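Local atomic coordinates of alpha-ketoglutarate-dependent non-heme iron oxygenase EasH (Aspergillus japonicus, PDB entry 5M0T), a protein that probably uses iron(II), 2-oxoglutarate and dioxygen to carry out an oxidation in the biosynthesis of cycloclavine, an ergot alkaloid. Residues A[115-120]-A[223-228]. Residues are numbered along the deposited sequence; the frame is centred on the assembly and turned at random.
Sequences TTSSVL and RGFPLI. With AKG (2-oxoglutaric acid), chain D.
Pro226, which has no N-H to give, removes one backbone bond from the antiparallel pairing of 115-120 with 223-228, and Ser118 O faces its ring where that bond would otherwise form. That carbonyl oxygen lies 3.2 Å from Pro226 CD and also meets the edge of the Phe225 ring, in its plane, 3.3 Å from CD1. Pro226 O, by contrast, accepts twice. Ser118 N approaches it nearly along the C=O axis at 3.0 Å. Ser117 OG, turned anti to its own backbone N (chi1 -166°), reaches the same oxygen at 2.9 Å. It comes in at a bent C=O...donor angle of 132°.

On the Gly224 side of the proline, Leu120 and Gly224 exchange two backbone hydrogen bonds. At the other end Thr115 and Thr116 are set against the single residue Ile228, forming a classic beta bulge: Thr115 N donates to Ile228 O, and Ile228 N to Thr116 O. Ile228 lies alongside Thr116, its CD1 3.6 Å from Thr116 CG2, and its CG2 touches Thr115 CG2.

Leu120 crosses the Pro226 ring at about a right angle, with Leu120 CD1 3.8 Å from Pro226 CG, and the same methyl comes within 3.3 Å of 2-oxoglutarate O3. Phe225 and Leu227 lean instead on Phe87 of helix 85-91. These neighbouring strands belong to the main sheet of the cupin-type fold of this PhyH-family oxygenase. Ser118 and Pro226 thus keep one backbone bond, to which the Ser117 hydroxyl adds a second grip on Pro226 O. The Leu120 methyl meets the cosubstrate with Pro226 behind it as second shell, whereas Arg222, Thr169 and Gln129 give 2-oxoglutarate hydrogen bonds.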
ATOM      1  N   THR A 115      -5.581   1.635   7.894  1.00 39.72           N
ATOM      2  CA  THR A 115      -6.007   0.752   6.805  1.00 40.15           C
ATOM      3  C   THR A 115      -7.547   0.661   6.758  1.00 41.50           C
ATOM      4  O   THR A 115      -8.148   0.812   5.685  1.00 41.77           O
ATOM      5  CB  THR A 115      -5.310  -0.622   6.807  1.00 40.26           C
ATOM      6  OG1 THR A 115      -5.792  -1.395   5.705  1.00 42.47           O
ATOM      7  CG2 THR A 115      -5.536  -1.409   8.085  1.00 42.38           C
ATOM      8  N   THR A 116      -8.180   0.469   7.913  1.00 40.72           N
ATOM      9  CA  THR A 116      -9.634   0.397   7.992  1.00 43.11           C
ATOM     10  C   THR A 116     -10.124   0.672   9.398  1.00 41.66           C
ATOM     11  O   THR A 116      -9.456   0.360  10.369  1.00 43.01           O
ATOM     12  CB  THR A 116     -10.200  -0.973   7.480  1.00 45.70           C
ATOM     13  OG1 THR A 116     -11.632  -1.018   7.625  1.00 50.35           O
ATOM     14  CG2 THR A 116      -9.588  -2.160   8.219  1.00 43.73           C
ATOM     15  N   SER A 117     -11.297   1.268   9.499  1.00 42.65           N
ATOM     16  CA  SER A 117     -11.982   1.401  10.764  1.00 43.76           C
ATOM     17  C   SER A 117     -13.465   1.267  10.507  1.00 44.28           C
ATOM     18  O   SER A 117     -13.971   1.784   9.506  1.00 46.60           O
ATOM     19  CB  SER A 117     -11.685   2.767  11.408  1.00 46.01           C
ATOM     20  OG  SER A 117     -12.078   2.758  12.767  1.00 48.59           O
ATOM     21  N   SER A 118     -14.152   0.573  11.407  1.00 43.24           N
ATOM     22  CA  SER A 118     -15.570   0.309  11.256  1.00 45.78           C
ATOM     23  C   SER A 118     -16.256   0.372  12.588  1.00 45.78           C
ATOM     24  O   SER A 118     -15.627   0.204  13.622  1.00 45.31           O
ATOM     25  CB  SER A 118     -15.814  -1.090  10.645  1.00 47.81           C
ATOM     26  OG  SER A 118     -14.958  -1.329   9.527  1.00 48.55           O
ATOM     27  N   VAL A 119     -17.552   0.633  12.554  1.00 48.58           N
ATOM     28  CA  VAL A 119     -18.433   0.307  13.658  1.00 49.24           C
ATOM     29  C   VAL A 119     -19.123  -0.995  13.263  1.00 49.78           C
ATOM     30  O   VAL A 119     -19.700  -1.070  12.175  1.00 49.42           O
ATOM     31  CB  VAL A 119     -19.447   1.430  13.894  1.00 50.90           C
ATOM     32  CG1 VAL A 119     -20.393   1.087  15.037  1.00 49.70           C
ATOM     33  CG2 VAL A 119     -18.687   2.735  14.150  1.00 53.46           C
ATOM     34  N   LEU A 120     -19.046  -2.008  14.129  1.00 48.36           N
ATOM     35  CA  LEU A 120     -19.621  -3.324  13.857  1.00 47.72           C
ATOM     36  C   LEU A 120     -20.641  -3.699  14.935  1.00 47.79           C
ATOM     37  O   LEU A 120     -20.264  -4.010  16.065  1.00 49.78           O
ATOM     38  CB  LEU A 120     -18.524  -4.393  13.764  1.00 46.29           C
ATOM     39  CG  LEU A 120     -17.449  -4.270  12.660  1.00 47.07           C
ATOM     40  CD1 LEU A 120     -16.503  -5.467  12.724  1.00 44.96           C
ATOM     41  CD2 LEU A 120     -18.025  -4.137  11.252  1.00 49.49           C
ATOM     42  N   ARG A 223     -22.217  -3.337  20.119  1.00 47.52           N
ATOM     43  CA  ARG A 223     -21.549  -2.441  19.173  1.00 46.97           C
ATOM     44  C   ARG A 223     -20.058  -2.355  19.476  1.00 43.62           C
ATOM     45  O   ARG A 223     -19.670  -1.900  20.549  1.00 41.68           O
ATOM     46  CB  ARG A 223     -22.166  -1.047  19.220  1.00 53.99           C
ATOM     47  CG  ARG A 223     -21.501  -0.071  18.255  1.00 58.46           C
ATOM     48  CD  ARG A 223     -22.386   1.050  17.722  1.00 66.81           C
ATOM     49  NE  ARG A 223     -23.424   1.537  18.631  1.00 72.36           N
ATOM     50  CZ  ARG A 223     -24.158   2.630  18.410  1.00 82.44           C
ATOM     51  NH1 ARG A 223     -23.977   3.385  17.319  1.00 84.14           N
ATOM     52  NH2 ARG A 223     -25.077   2.987  19.300  1.00 91.95           N
ATOM     53  N   GLY A 224     -19.238  -2.805  18.535  1.00 41.15           N
ATOM     54  CA  GLY A 224     -17.782  -2.705  18.627  1.00 40.69           C
ATOM     55  C   GLY A 224     -17.234  -1.697  17.638  1.00 40.75           C
ATOM     56  O   GLY A 224     -17.931  -1.306  16.699  1.00 41.24           O
ATOM     57  N   PHE A 225     -15.978  -1.295  17.838  1.00 38.62           N
ATOM     58  CA  PHE A 225     -15.343  -0.247  17.033  1.00 39.04           C
ATOM     59  C   PHE A 225     -13.903  -0.632  16.718  1.00 38.67           C
ATOM     60  O   PHE A 225     -12.990  -0.208  17.423  1.00 37.56           O
ATOM     61  CB  PHE A 225     -15.447   1.071  17.816  1.00 40.08           C
ATOM     62  CG  PHE A 225     -14.709   2.233  17.223  1.00 41.90           C
ATOM     63  CD1 PHE A 225     -14.527   2.382  15.859  1.00 43.81           C
ATOM     64  CD2 PHE A 225     -14.223   3.225  18.061  1.00 45.62           C
ATOM     65  CE1 PHE A 225     -13.848   3.472  15.349  1.00 44.76           C
ATOM     66  CE2 PHE A 225     -13.545   4.311  17.556  1.00 46.97           C
ATOM     67  CZ  PHE A 225     -13.356   4.436  16.199  1.00 46.78           C
ATOM     68  N   PRO A 226     -13.695  -1.494  15.702  1.00 39.30           N
ATOM     69  CA  PRO A 226     -12.338  -1.803  15.264  1.00 37.46           C
ATOM     70  C   PRO A 226     -11.689  -0.620  14.576  1.00 38.57           C
ATOM     71  O   PRO A 226     -12.292  -0.008  13.713  1.00 39.89           O
ATOM     72  CB  PRO A 226     -12.533  -2.946  14.254  1.00 37.37           C
ATOM     73  CG  PRO A 226     -13.961  -2.835  13.833  1.00 40.08           C
ATOM     74  CD  PRO A 226     -14.661  -2.432  15.098  1.00 40.72           C
ATOM     75  N   LEU A 227     -10.464  -0.307  14.968  1.00 37.54           N
ATOM     76  CA  LEU A 227      -9.687   0.722  14.326  1.00 38.66           C
ATOM     77  C   LEU A 227      -8.330   0.097  14.065  1.00 40.31           C
ATOM     78  O   LEU A 227      -7.577  -0.196  15.007  1.00 39.40           O
ATOM     79  CB  LEU A 227      -9.613   1.946  15.251  1.00 39.77           C
ATOM     80  CG  LEU A 227      -8.950   3.233  14.772  1.00 40.43           C
ATOM     81  CD1 LEU A 227      -9.210   4.314  15.817  1.00 45.55           C
ATOM     82  CD2 LEU A 227      -7.448   3.068  14.550  1.00 40.82           C
ATOM     83  N   ILE A 228      -8.016  -0.120  12.790  1.00 39.27           N
ATOM     84  CA  ILE A 228      -6.824  -0.885  12.429  1.00 35.65           C
ATOM     85  C   ILE A 228      -5.775   0.015  11.792  1.00 35.11           C
ATOM     86  O   ILE A 228      -6.002   0.600  10.728  1.00 35.64           O
ATOM     87  CB  ILE A 228      -7.170  -2.080  11.525  1.00 33.68           C
ATOM     88  CG1 ILE A 228      -8.409  -2.810  12.063  1.00 34.18           C
ATOM     89  CG2 ILE A 228      -5.990  -3.024  11.429  1.00 32.51           C
ATOM     90  CD1 ILE A 228      -8.859  -4.005  11.240  1.00 34.24           C
TER
HETATM   91  C1  AKG D 302     -12.883  -8.616  11.845  1.00 48.84           C
HETATM   92  O1  AKG D 302     -11.799  -8.754  11.281  1.00 43.42           O
HETATM   93  O2  AKG D 302     -14.006  -8.333  11.229  1.00 57.14           O
HETATM   94  C2  AKG D 302     -13.060  -8.746  13.365  1.00 51.08           C
HETATM   95  O5  AKG D 302     -12.231  -9.390  13.980  1.00 37.44           O
HETATM   96  C3  AKG D 302     -14.205  -8.071  14.074  1.00 44.68           C
HETATM   97  C4  AKG D 302     -14.283  -8.443  15.546  1.00 38.04           C
HETATM   98  C5  AKG D 302     -15.431  -7.815  16.286  1.00 49.99           C
HETATM   99  O3  AKG D 302     -16.088  -6.870  15.653  1.00 52.71           O
HETATM  100  O4  AKG D 302     -15.718  -8.165  17.408  1.00 41.12           O